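Local coordinates for protein phytase (Citrobacter braakii, PDB 3ZHC) that belongs to branch 2 of the histidine phosphatase superfamily, pairing an alpha/beta domain built on a mixed sheet with a largely helical region, at residues B[39-44]-B[74-79]; B[183-188]-B[233-238]; B[241-246]-B[376-381]; B[256-261]-B[265-270]. The protein carries 2 engineered substitutions. All coordinates share one frame; numbering follows the deposited sequence.

Contact 1 of 4, residues B[39-44]-B[74-79]; sequences HGVRAP and GELVSE. With FMT (formic acid), chain O.
G40 passes close over helix 71-90: its CA lies 3.7 Å from CG2 of V77, the methyl that stands beside the backbone N of that valine, and so the loop backbone itself meets the valine here. The carbonyl of G40 takes a nearly straight bond (178°) from H39 ND1, 3.0 Å from G40 O and in the plane of the imidazole, which helps set the rotation of the ring. V41 follows, and its CG2 lies 3.9 Å from L76 CD1. The segment HGVRAP is all but the first arginine of the RHGxRxP signature of branch 2 histidine phosphatases, on the loop that leaves strand 28-38. R42 makes its contacts elsewhere. Its CG sits between the backbone N and the carbonyl carbon (chi1 55°), and the extended chain brings R42 NH1 back to A43 O at 2.9 Å, from above the carbonyl plane. The guanidinium edge also holds a formic acid: R42 NH1 lies 2.8 Å from its O2, and R42 NH2 3.2 Å from its O1. P44 CA borders the same ligand, which T45 N binds too.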
loop_
_atom_site.group_PDB
_atom_site.type_symbol
_atom_site.label_atom_id
_atom_site.label_comp_id
_atom_site.label_asym_id
_atom_site.label_seq_id
_atom_site.Cartn_x
_atom_site.Cartn_y
_atom_site.Cartn_z
ATOM N N HIS B 39 0.175 -12.294 20.836
ATOM C CA HIS B 39 -0.287 -11.866 22.150
ATOM C C HIS B 39 -1.069 -10.562 22.060
ATOM O O HIS B 39 -0.905 -9.784 21.100
ATOM C CB HIS B 39 0.900 -11.665 23.089
ATOM C CG HIS B 39 1.936 -10.733 22.545
ATOM N ND1 HIS B 39 1.759 -9.366 22.497
ATOM C CD2 HIS B 39 3.153 -10.973 22.012
ATOM C CE1 HIS B 39 2.825 -8.807 21.966
ATOM N NE2 HIS B 39 3.686 -9.757 21.663
ATOM N N GLY B 40 -1.908 -10.310 23.058
ATOM C CA GLY B 40 -2.701 -9.086 23.109
ATOM C C GLY B 40 -1.882 -7.847 23.439
ATOM O O GLY B 40 -0.650 -7.902 23.504
ATOM N N VAL B 41 -2.587 -6.730 23.651
ATOM C CA VAL B 41 -1.965 -5.432 23.975
ATOM C C VAL B 41 -1.095 -5.554 25.204
ATOM O O VAL B 41 -1.531 -6.067 26.234
ATOM C CB VAL B 41 -3.020 -4.300 24.196
ATOM C CG1 VAL B 41 -2.351 -2.984 24.703
ATOM C CG2 VAL B 41 -3.815 -4.049 22.923
ATOM N N ARG B 42 0.147 -5.081 25.075
ATOM C CA ARG B 42 1.146 -5.155 26.128
ATOM C C ARG B 42 1.825 -3.831 26.324
ATOM O O ARG B 42 1.737 -2.945 25.472
ATOM C CB ARG B 42 2.218 -6.198 25.767
ATOM C CG ARG B 42 2.890 -5.972 24.383
ATOM C CD ARG B 42 4.246 -6.596 24.291
ATOM N NE ARG B 42 4.903 -6.322 22.996
ATOM C CZ ARG B 42 5.522 -5.183 22.655
ATOM N NH1 ARG B 42 5.604 -4.123 23.501
ATOM N NH2 ARG B 42 6.070 -5.090 21.447
ATOM N N ALA B 43 2.521 -3.703 27.449
ATOM C CA ALA B 43 3.351 -2.543 27.720
ATOM C C ALA B 43 4.580 -2.626 26.832
ATOM O O ALA B 43 4.901 -3.718 26.324
ATOM C CB ALA B 43 3.767 -2.494 29.195
ATOM N N PRO B 44 5.278 -1.478 26.621
ATOM C CA PRO B 44 6.496 -1.491 25.844
ATOM C C PRO B 44 7.497 -2.549 26.309
ATOM O O PRO B 44 7.561 -2.872 27.495
ATOM C CB PRO B 44 7.077 -0.086 26.064
ATOM C CG PRO B 44 5.900 0.768 26.285
ATOM C CD PRO B 44 4.885 -0.104 26.982
ATOM N N GLY B 74 -5.939 -8.456 27.553
ATOM C CA GLY B 74 -6.687 -9.684 27.783
ATOM C C GLY B 74 -8.146 -9.544 27.360
ATOM O O GLY B 74 -8.655 -10.382 26.649
ATOM N N GLU B 75 -8.792 -8.464 27.803
ATOM C CA GLU B 75 -10.219 -8.175 27.476
ATOM C C GLU B 75 -10.470 -8.119 25.954
ATOM O O GLU B 75 -11.473 -8.638 25.467
ATOM C CB GLU B 75 -10.678 -6.870 28.150
ATOM C CG GLU B 75 -12.198 -6.634 28.126
ATOM C CD GLU B 75 -12.636 -5.325 28.841
ATOM O OE1 GLU B 75 -11.869 -4.798 29.714
ATOM O OE2 GLU B 75 -13.753 -4.827 28.528
ATOM N N LEU B 76 -9.548 -7.495 25.220
ATOM C CA LEU B 76 -9.630 -7.428 23.743
ATOM C C LEU B 76 -9.463 -8.815 23.084
ATOM O O LEU B 76 -10.135 -9.109 22.095
ATOM C CB LEU B 76 -8.607 -6.431 23.178
ATOM C CG LEU B 76 -8.928 -4.962 23.477
ATOM C CD1 LEU B 76 -7.736 -4.079 23.213
ATOM C CD2 LEU B 76 -10.183 -4.498 22.659
ATOM N N VAL B 77 -8.573 -9.653 23.630
ATOM C CA VAL B 77 -8.413 -11.035 23.117
ATOM C C VAL B 77 -9.697 -11.863 23.422
ATOM O O VAL B 77 -10.100 -12.686 22.600
ATOM C CB VAL B 77 -7.142 -11.738 23.642
ATOM C CG1 VAL B 77 -7.097 -13.204 23.181
ATOM C CG2 VAL B 77 -5.873 -10.997 23.180
ATOM N N SER B 78 -10.326 -11.632 24.591
ATOM C CA SER B 78 -11.582 -12.335 24.951
ATOM C C SER B 78 -12.696 -11.980 23.962
ATOM O O SER B 78 -13.531 -12.808 23.663
ATOM C CB SER B 78 -12.011 -12.041 26.403
ATOM O OG SER B 78 -12.385 -10.683 26.579
ATOM N N GLU B 79 -12.690 -10.732 23.456
ATOM C CA GLU B 79 -13.645 -10.319 22.410
ATOM C C GLU B 79 -13.454 -11.132 21.125
ATOM O O GLU B 79 -14.434 -11.496 20.484
ATOM C CB GLU B 79 -13.538 -8.813 22.085
ATOM C CG GLU B 79 -14.111 -7.893 23.160
ATOM C CD GLU B 79 -15.606 -8.082 23.377
ATOM O OE1 GLU B 79 -16.312 -8.567 22.460
ATOM O OE2 GLU B 79 -16.073 -7.748 24.468
HETATM C C FMT O . 7.838 -1.854 21.591
HETATM O O1 FMT O . 7.725 -2.555 20.573
HETATM O O2 FMT O . 7.416 -2.213 22.687
#

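Contact 2 of 4, residues B[183-188]-B[233-238]; sequences SSFRTL and SLSSTL
The hydroxyl of S235 points into the angle between F185 and L188, one turn apart on helix 182-192. It meets the phenyl ring at its edge, near the ring plane, with S235 OG 3.3 Å from F185 CE1. From the leucine, CD2 meets the serine: L188 CD2 lies 3.1 Å from S235 OG and 3.5 Å from S235 CB, closer than ordinary van der Waals packing. L188 CG, anti to the backbone N (chi1 177°), carries the side chain toward the facing helix. The serine oxygen, though enclosed by carbon on this side, is satisfied within its own helix, where OG is hydrogen-bonded to A231 O one turn earlier. The other leucine branch makes a looser contact, L188 CD1 to L238 CB at 4.4 Å. Local helix axes remain 11.6 Å apart and are inclined at 57°, so the interface is confined to these few residues. Around it, W232 meets the F185 ring edge-to-face, L270 of helix 260-280 packs on the same phenylalanine, L211 of helix 211-214 lies against L188, and M51 of helix 49-53 reaches L238.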
loop_
_atom_site.group_PDB
_atom_site.type_symbol
_atom_site.label_atom_id
_atom_site.label_comp_id
_atom_site.label_asym_id
_atom_site.label_seq_id
_atom_site.Cartn_x
_atom_site.Cartn_y
_atom_site.Cartn_z
ATOM N N SER B 183 9.924 10.355 4.123
ATOM C CA SER B 183 8.741 11.084 4.635
ATOM C C SER B 183 8.146 10.452 5.892
ATOM O O SER B 183 7.608 11.171 6.735
ATOM C CB SER B 183 7.672 11.206 3.554
ATOM O OG SER B 183 7.216 9.929 3.167
ATOM N N SER B 184 8.241 9.118 6.013
ATOM C CA SER B 184 7.796 8.409 7.236
ATOM C C SER B 184 8.645 8.825 8.434
ATOM O O SER B 184 8.110 9.075 9.521
ATOM C CB SER B 184 7.843 6.882 7.063
ATOM O OG SER B 184 6.767 6.439 6.277
ATOM N N PHE B 185 9.964 8.892 8.227
ATOM C CA PHE B 185 10.884 9.365 9.262
ATOM C C PHE B 185 10.610 10.828 9.637
ATOM O O PHE B 185 10.731 11.182 10.801
ATOM C CB PHE B 185 12.356 9.187 8.854
ATOM C CG PHE B 185 12.867 7.788 9.013
ATOM C CD1 PHE B 185 13.153 7.276 10.292
ATOM C CD2 PHE B 185 13.079 6.964 7.895
ATOM C CE1 PHE B 185 13.640 5.968 10.448
ATOM C CE2 PHE B 185 13.563 5.654 8.048
ATOM C CZ PHE B 185 13.844 5.159 9.328
ATOM N N ARG B 186 10.241 11.663 8.651
ATOM C CA ARG B 186 9.844 13.061 8.931
ATOM C C ARG B 186 8.620 13.108 9.848
ATOM O O ARG B 186 8.556 13.952 10.755
ATOM C CB ARG B 186 9.531 13.866 7.638
ATOM C CG ARG B 186 10.681 14.028 6.612
ATOM C CD ARG B 186 11.936 14.690 7.209
ATOM N NE ARG B 186 12.770 13.713 7.891
ATOM C CZ ARG B 186 13.644 12.878 7.288
ATOM N NH1 ARG B 186 13.830 12.887 5.961
ATOM N NH2 ARG B 186 14.343 12.020 8.032
ATOM N N THR B 187 7.658 12.208 9.614
ATOM C CA THR B 187 6.434 12.146 10.442
ATOM C C THR B 187 6.777 11.718 11.873
ATOM O O THR B 187 6.307 12.341 12.838
ATOM C CB THR B 187 5.353 11.220 9.824
ATOM O OG1 THR B 187 5.061 11.658 8.493
ATOM C CG2 THR B 187 4.050 11.248 10.650
ATOM N N LEU B 188 7.593 10.669 12.011
ATOM C CA LEU B 188 8.041 10.218 13.349
ATOM C C LEU B 188 8.769 11.362 14.094
ATOM O O LEU B 188 8.490 11.616 15.259
ATOM C CB LEU B 188 8.930 8.964 13.265
ATOM C CG LEU B 188 9.524 8.437 14.590
ATOM C CD1 LEU B 188 8.401 8.163 15.606
ATOM C CD2 LEU B 188 10.340 7.208 14.351
ATOM N N SER B 233 15.693 0.237 13.919
ATOM C CA SER B 233 15.198 -0.519 15.115
ATOM C C SER B 233 14.441 0.383 16.093
ATOM O O SER B 233 13.368 0.013 16.566
ATOM C CB SER B 233 16.339 -1.232 15.843
ATOM O OG SER B 233 15.899 -1.774 17.093
ATOM N N LEU B 234 15.005 1.558 16.387
ATOM C CA LEU B 234 14.372 2.518 17.300
ATOM C C LEU B 234 12.967 2.885 16.813
ATOM O O LEU B 234 11.998 2.768 17.561
ATOM C CB LEU B 234 15.235 3.795 17.460
ATOM C CG LEU B 234 14.715 4.909 18.416
ATOM C CD1 LEU B 234 14.539 4.372 19.818
ATOM C CD2 LEU B 234 15.643 6.162 18.401
ATOM N N SER B 235 12.876 3.319 15.553
ATOM C CA SER B 235 11.585 3.712 14.936
ATOM C C SER B 235 10.545 2.601 14.964
ATOM O O SER B 235 9.373 2.870 15.177
ATOM C CB SER B 235 11.812 4.168 13.522
ATOM O OG SER B 235 12.640 5.333 13.532
ATOM N N SER B 236 10.998 1.352 14.745
ATOM C CA SER B 236 10.140 0.176 14.823
ATOM C C SER B 236 9.557 0.047 16.225
ATOM O O SER B 236 8.355 -0.228 16.392
ATOM C CB SER B 236 10.921 -1.091 14.449
ATOM O OG SER B 236 10.080 -2.231 14.385
ATOM N N THR B 237 10.407 0.251 17.233
ATOM C CA THR B 237 9.979 0.200 18.631
ATOM C C THR B 237 9.010 1.354 18.960
ATOM O O THR B 237 7.929 1.120 19.491
ATOM C CB THR B 237 11.209 0.220 19.595
ATOM O OG1 THR B 237 12.012 -0.959 19.366
ATOM C CG2 THR B 237 10.780 0.288 21.053
ATOM N N LEU B 238 9.405 2.584 18.626
ATOM C CA LEU B 238 8.604 3.792 18.984
ATOM C C LEU B 238 7.232 3.834 18.366
ATOM O O LEU B 238 6.253 4.120 19.071
ATOM C CB LEU B 238 9.358 5.081 18.640
ATOM C CG LEU B 238 10.700 5.306 19.347
ATOM C CD1 LEU B 238 11.172 6.739 19.089
ATOM C CD2 LEU B 238 10.645 5.026 20.858
#

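Contact 3 of 4, residues B[241-246]-B[376-381]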
loop_
_atom_site.group_PDB
_atom_site.type_symbol
_atom_site.label_atom_id
_atom_site.label_comp_id
_atom_site.label_asym_id
_atom_site.label_seq_id
_atom_site.Cartn_x
_atom_site.Cartn_y
_atom_site.Cartn_z
ATOM N N ILE B 241 5.041 1.445 20.018
ATOM C CA ILE B 241 4.635 1.984 21.330
ATOM C C ILE B 241 3.422 2.922 21.139
ATOM O O ILE B 241 2.452 2.831 21.890
ATOM C CB ILE B 241 5.794 2.670 22.101
ATOM C CG1 ILE B 241 6.839 1.633 22.511
ATOM C CG2 ILE B 241 5.276 3.384 23.355
ATOM C CD1 ILE B 241 8.109 2.205 23.117
ATOM N N PHE B 242 3.467 3.783 20.132
ATOM C CA PHE B 242 2.309 4.672 19.870
ATOM C C PHE B 242 1.036 3.866 19.584
ATOM O O PHE B 242 -0.023 4.199 20.116
ATOM C CB PHE B 242 2.571 5.673 18.751
ATOM C CG PHE B 242 3.746 6.604 19.002
ATOM C CD1 PHE B 242 4.003 7.141 20.276
ATOM C CD2 PHE B 242 4.589 6.974 17.937
ATOM C CE1 PHE B 242 5.090 8.013 20.486
ATOM C CE2 PHE B 242 5.676 7.845 18.142
ATOM C CZ PHE B 242 5.927 8.360 19.411
ATOM N N LEU B 243 1.154 2.813 18.761
ATOM C CA LEU B 243 0.022 1.914 18.466
ATOM C C LEU B 243 -0.503 1.280 19.734
ATOM O O LEU B 243 -1.706 1.253 19.957
ATOM C CB LEU B 243 0.418 0.796 17.498
ATOM C CG LEU B 243 -0.758 -0.076 16.996
ATOM C CD1 LEU B 243 -1.172 0.342 15.583
ATOM C CD2 LEU B 243 -0.416 -1.564 17.052
ATOM N N LEU B 244 0.420 0.760 20.559
ATOM C CA LEU B 244 0.062 0.144 21.865
ATOM C C LEU B 244 -0.658 1.139 22.796
ATOM O O LEU B 244 -1.667 0.784 23.421
ATOM C CB LEU B 244 1.289 -0.449 22.539
ATOM C CG LEU B 244 1.856 -1.707 21.826
ATOM C CD1 LEU B 244 3.307 -2.009 22.286
ATOM C CD2 LEU B 244 0.954 -2.925 22.010
ATOM N N GLN B 245 -0.144 2.378 22.875
ATOM C CA GLN B 245 -0.799 3.442 23.681
ATOM C C GLN B 245 -2.277 3.624 23.271
ATOM O O GLN B 245 -3.184 3.648 24.137
ATOM C CB GLN B 245 -0.074 4.778 23.534
ATOM C CG GLN B 245 1.241 4.859 24.200
ATOM C CD GLN B 245 1.988 6.148 23.871
ATOM O OE1 GLN B 245 1.503 6.995 23.098
ATOM N NE2 GLN B 245 3.171 6.308 24.455
ATOM N N GLU B 246 -2.493 3.742 21.953
ATOM C CA GLU B 246 -3.829 3.881 21.364
ATOM C C GLU B 246 -4.714 2.658 21.681
ATOM O O GLU B 246 -5.806 2.807 22.240
ATOM C CB GLU B 246 -3.714 4.079 19.850
ATOM C CG GLU B 246 -5.032 4.379 19.091
ATOM C CD GLU B 246 -5.624 5.755 19.379
ATOM O OE1 GLU B 246 -4.891 6.715 19.645
ATOM O OE2 GLU B 246 -6.851 5.864 19.323
ATOM N N GLN B 376 -8.666 -6.944 15.120
ATOM C CA GLN B 376 -9.499 -5.805 15.499
ATOM C C GLN B 376 -8.888 -4.570 14.941
ATOM O O GLN B 376 -7.649 -4.406 14.993
ATOM C CB GLN B 376 -9.568 -5.665 17.009
ATOM C CG GLN B 376 -10.422 -6.750 17.687
ATOM C CD GLN B 376 -9.871 -7.181 19.016
ATOM O OE1 GLN B 376 -8.707 -7.510 19.115
ATOM N NE2 GLN B 376 -10.715 -7.199 20.048
ATOM N N THR B 377 -9.725 -3.672 14.401
ATOM C CA THR B 377 -9.248 -2.366 13.955
ATOM C C THR B 377 -8.748 -1.594 15.179
ATOM O O THR B 377 -9.123 -1.913 16.323
ATOM C CB THR B 377 -10.333 -1.543 13.217
ATOM O OG1 THR B 377 -11.466 -1.352 14.062
ATOM C CG2 THR B 377 -10.780 -2.252 11.937
ATOM N N LEU B 378 -7.904 -0.597 14.949
ATOM C CA LEU B 378 -7.340 0.216 16.041
ATOM C C LEU B 378 -8.463 0.947 16.815
ATOM O O LEU B 378 -8.403 1.085 18.027
ATOM C CB LEU B 378 -6.278 1.195 15.488
ATOM C CG LEU B 378 -5.430 2.032 16.460
ATOM C CD1 LEU B 378 -4.770 1.158 17.528
ATOM C CD2 LEU B 378 -4.383 2.838 15.695
ATOM N N ARG B 379 -9.473 1.397 16.075
ATOM C CA ARG B 379 -10.693 1.999 16.630
ATOM C C ARG B 379 -11.412 1.005 17.552
ATOM O O ARG B 379 -11.820 1.366 18.667
ATOM C CB ARG B 379 -11.621 2.406 15.481
ATOM C CG ARG B 379 -12.826 3.285 15.827
ATOM C CD ARG B 379 -12.437 4.734 16.073
ATOM N NE ARG B 379 -12.179 5.044 17.489
ATOM C CZ ARG B 379 -11.593 6.165 17.929
ATOM N NH1 ARG B 379 -11.167 7.130 17.075
ATOM N NH2 ARG B 379 -11.422 6.335 19.236
ATOM N N ASP B 380 -11.558 -0.251 17.084
ATOM C CA ASP B 380 -12.220 -1.316 17.889
ATOM C C ASP B 380 -11.406 -1.725 19.138
ATOM O O ASP B 380 -11.976 -2.246 20.089
ATOM C CB ASP B 380 -12.562 -2.562 17.024
ATOM C CG ASP B 380 -13.792 -2.339 16.076
ATOM O OD1 ASP B 380 -14.333 -1.201 15.978
ATOM O OD2 ASP B 380 -14.214 -3.326 15.426
ATOM N N MET B 381 -10.086 -1.496 19.120
ATOM C CA MET B 381 -9.244 -1.704 20.300
ATOM C C MET B 381 -9.487 -0.552 21.249
ATOM O O MET B 381 -9.821 -0.764 22.409
ATOM C CB MET B 381 -7.772 -1.781 19.932
ATOM C CG MET B 381 -7.423 -3.024 19.124
ATOM S SD MET B 381 -5.746 -3.049 18.541
ATOM C CE MET B 381 -5.695 -4.667 17.736
#
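The start of the short helix 378-382, just past strand 366-375, packs against the C-terminal part of helix 231-247 through L378, which faces L243 and E246. T377 is the N-cap of the short helix: its OG1 accepts from D380 N at 3.2 Å, with an N-H...O angle of 152°, and so ties down the turn that presents L378. The leucine comes forward with CG anti to its backbone N (chi1 -173°) and meets the aliphatic part of E246 rather than its carboxylate. There the two side chains cross at about a right angle, E246 CG lying 3.5 Å from L378 CG and 3.6 Å from L378 CD1. A bend in the glutamate chain (chi2 70°) turns the carboxylate aside from this apolar contact. On the preceding turn, L243 crosses the same leucine obliquely, its CD1 4.1 Å from L378 CD2, while the backbone oxygen L243 O approaches L378 CD1 at 3.9 Å. One leucine is thus shared between two residues of the longer helix. Charge probably adds only a weak attraction: E246 OE2 stands 4.6 Å from R379 NH2, off the plane of the guanidinium, too far and too badly placed for a salt bridge. The end of helix 231-247 is tied more firmly by R382, whose NH1 is hydrogen-bonded to E246 O. W264 of helix 260-280 packs on both E246 and L378, and helix 71-90 also borders this region, with L76 touching M381 and its carbonyl taking a bond from Q376 NE2.

Contact 4 of 4, residues B[256-261]-B[265-270]; sequences GRITGE and RDLLSL
E261 and R265 extend next to each other in a common direction, one turn apart near the N-terminal end of helix 260-280. The glutamate starts with CG anti to its backbone N (chi1 -169°) and is extended beyond it. R265 starts differently, CG beside its own N, and is likewise straight as far as NE. The two charged groups therefore arrive level. R265 NE gives a straight bond (175°) to E261 OE2 at 3.0 Å, using the anti side of that oxygen and lying 20° out of the carboxylate plane, while OE2 itself lies close to the guanidinium plane. A water closes the bridge, donating to E261 OE2 at 2.6 Å and accepting from R265 NH2 at 3.3 Å. NH2 has a further partner in L341 O, which helps fix the guanidinium. This is an i to i+4 salt bridge laid over the helical bond from R265 N to E261 O, 2.9 Å long, and a carboxylate this early in a helix would probably also gain from the helix dipole. W68 and P65 of the second subunit pack on E261 and R265, respectively. Earlier in the segment, the loop folds back on the helix through I258. Its CD1, at the end of an extended CG1 branch, meets L267 CD1 at 3.4 Å, a tight methyl contact, and I258 CG1 follows at 3.8 Å from the same L267 CD1.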
loop_
_atom_site.group_PDB
_atom_site.type_symbol
_atom_site.label_atom_id
_atom_site.label_comp_id
_atom_site.label_asym_id
_atom_site.label_seq_id
_atom_site.Cartn_x
_atom_site.Cartn_y
_atom_site.Cartn_z
ATOM N N GLY B 256 -0.596 13.697 21.742
ATOM C CA GLY B 256 -1.685 14.188 20.898
ATOM C C GLY B 256 -1.308 14.653 19.510
ATOM O O GLY B 256 -2.061 15.405 18.906
ATOM N N ARG B 257 -0.161 14.197 18.993
ATOM C CA ARG B 257 0.388 14.692 17.695
ATOM C C ARG B 257 0.139 13.817 16.449
ATOM O O ARG B 257 0.579 14.189 15.368
ATOM C CB ARG B 257 1.894 14.939 17.847
ATOM C CG ARG B 257 2.234 16.092 18.782
ATOM C CD ARG B 257 3.677 16.004 19.198
ATOM N NE ARG B 257 4.008 16.933 20.259
ATOM C CZ ARG B 257 5.081 16.842 21.062
ATOM N NH1 ARG B 257 5.984 15.841 20.947
ATOM N NH2 ARG B 257 5.262 17.768 22.003
ATOM N N ILE B 258 -0.548 12.679 16.587
ATOM C CA ILE B 258 -0.877 11.823 15.411
ATOM C C ILE B 258 -2.260 12.276 14.886
ATOM O O ILE B 258 -3.246 12.212 15.632
ATOM C CB ILE B 258 -0.894 10.313 15.735
ATOM C CG1 ILE B 258 0.427 9.884 16.367
ATOM C CG2 ILE B 258 -1.177 9.495 14.463
ATOM C CD1 ILE B 258 0.556 8.394 16.605
ATOM N N THR B 259 -2.291 12.710 13.610
ATOM C CA THR B 259 -3.499 13.209 12.913
ATOM C C THR B 259 -4.010 12.247 11.842
ATOM O O THR B 259 -3.477 12.244 10.724
ATOM C CB THR B 259 -3.186 14.523 12.169
ATOM O OG1 THR B 259 -2.503 15.431 13.041
ATOM C CG2 THR B 259 -4.471 15.173 11.634
ATOM N N GLY B 260 -5.021 11.433 12.155
ATOM C CA GLY B 260 -5.621 10.525 11.142
ATOM C C GLY B 260 -4.817 9.325 10.664
ATOM O O GLY B 260 -3.625 9.171 10.996
ATOM N N GLU B 261 -5.486 8.479 9.864
ATOM C CA GLU B 261 -4.901 7.215 9.340
ATOM C C GLU B 261 -3.624 7.402 8.532
ATOM O O GLU B 261 -2.759 6.532 8.556
ATOM C CB GLU B 261 -5.933 6.420 8.493
ATOM C CG GLU B 261 -5.458 4.964 8.165
ATOM C CD GLU B 261 -6.487 4.099 7.430
ATOM O OE1 GLU B 261 -7.594 4.591 7.097
ATOM O OE2 GLU B 261 -6.162 2.899 7.186
ATOM N N ARG B 265 -0.229 5.348 9.427
ATOM C CA ARG B 265 0.425 4.419 8.504
ATOM C C ARG B 265 1.827 4.875 8.118
ATOM O O ARG B 265 2.672 4.022 7.878
ATOM C CB ARG B 265 -0.460 4.129 7.279
ATOM C CG ARG B 265 -1.718 3.287 7.680
ATOM C CD ARG B 265 -2.358 2.615 6.496
ATOM N NE ARG B 265 -3.459 1.738 6.876
ATOM C CZ ARG B 265 -3.372 0.426 7.163
ATOM N NH1 ARG B 265 -2.195 -0.246 7.134
ATOM N NH2 ARG B 265 -4.485 -0.229 7.484
ATOM N N ASP B 266 2.085 6.202 8.060
ATOM C CA ASP B 266 3.477 6.719 7.928
ATOM C C ASP B 266 4.335 6.168 9.027
ATOM O O ASP B 266 5.438 5.693 8.785
ATOM C CB ASP B 266 3.557 8.259 8.061
ATOM C CG ASP B 266 3.182 9.003 6.812
ATOM O OD1 ASP B 266 2.833 8.381 5.780
ATOM O OD2 ASP B 266 3.247 10.268 6.867
ATOM N N LEU B 267 3.818 6.246 10.258
ATOM C CA LEU B 267 4.543 5.772 11.445
ATOM C C LEU B 267 4.745 4.265 11.415
ATOM O O LEU B 267 5.862 3.786 11.456
ATOM C CB LEU B 267 3.800 6.187 12.729
ATOM C CG LEU B 267 3.792 7.698 13.008
ATOM C CD1 LEU B 267 2.771 8.052 14.083
ATOM C CD2 LEU B 267 5.176 8.170 13.389
ATOM N N LEU B 268 3.654 3.526 11.326
ATOM C CA LEU B 268 3.743 2.049 11.330
ATOM C C LEU B 268 4.389 1.419 10.055
ATOM O O LEU B 268 4.723 0.254 10.089
ATOM C CB LEU B 268 2.389 1.437 11.734
ATOM C CG LEU B 268 2.328 1.518 13.303
ATOM C CD1 LEU B 268 1.014 1.930 13.836
ATOM C CD2 LEU B 268 2.842 0.170 13.926
ATOM N N SER B 269 4.575 2.198 8.964
ATOM C CA SER B 269 5.306 1.696 7.784
ATOM C C SER B 269 6.754 1.354 8.161
ATOM O O SER B 269 7.342 0.447 7.591
ATOM C CB SER B 269 5.292 2.707 6.637
ATOM O OG SER B 269 4.003 2.796 6.075
ATOM N N LEU B 270 7.307 2.101 9.132
ATOM C CA LEU B 270 8.670 1.878 9.614
ATOM C C LEU B 270 8.772 0.551 10.362
ATOM O O LEU B 270 9.685 -0.237 10.105
ATOM C CB LEU B 270 9.136 3.061 10.488
ATOM C CG LEU B 270 9.206 4.412 9.728
ATOM C CD1 LEU B 270 9.527 5.607 10.664
ATOM C CD2 LEU B 270 10.215 4.319 8.583
HETATM O O HOH W 1 -7.167 0.874 5.943
#

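From the N terminus, contact 1 closes first, bringing helix 71-90 back to the signature loop after strand 28-38. Contact 2 comes next in series, closing the stretch between helices 182-192 and 231-247. Further along that second helix contact 3 opens, and it closes some 130 residues later at helix 378-382; contact 4, a local turn at the start of helix 260-280, is nested inside this long loop. No two loops cross. Contact 1 sets the signature loop on helix 71-90, contact 3 joins helix 231-247 to helix 378-382, and the two touch. Contacts 2 and 4 lie together among helices 182-192, 231-247 and 260-280, of which the first and last meet the second subunit.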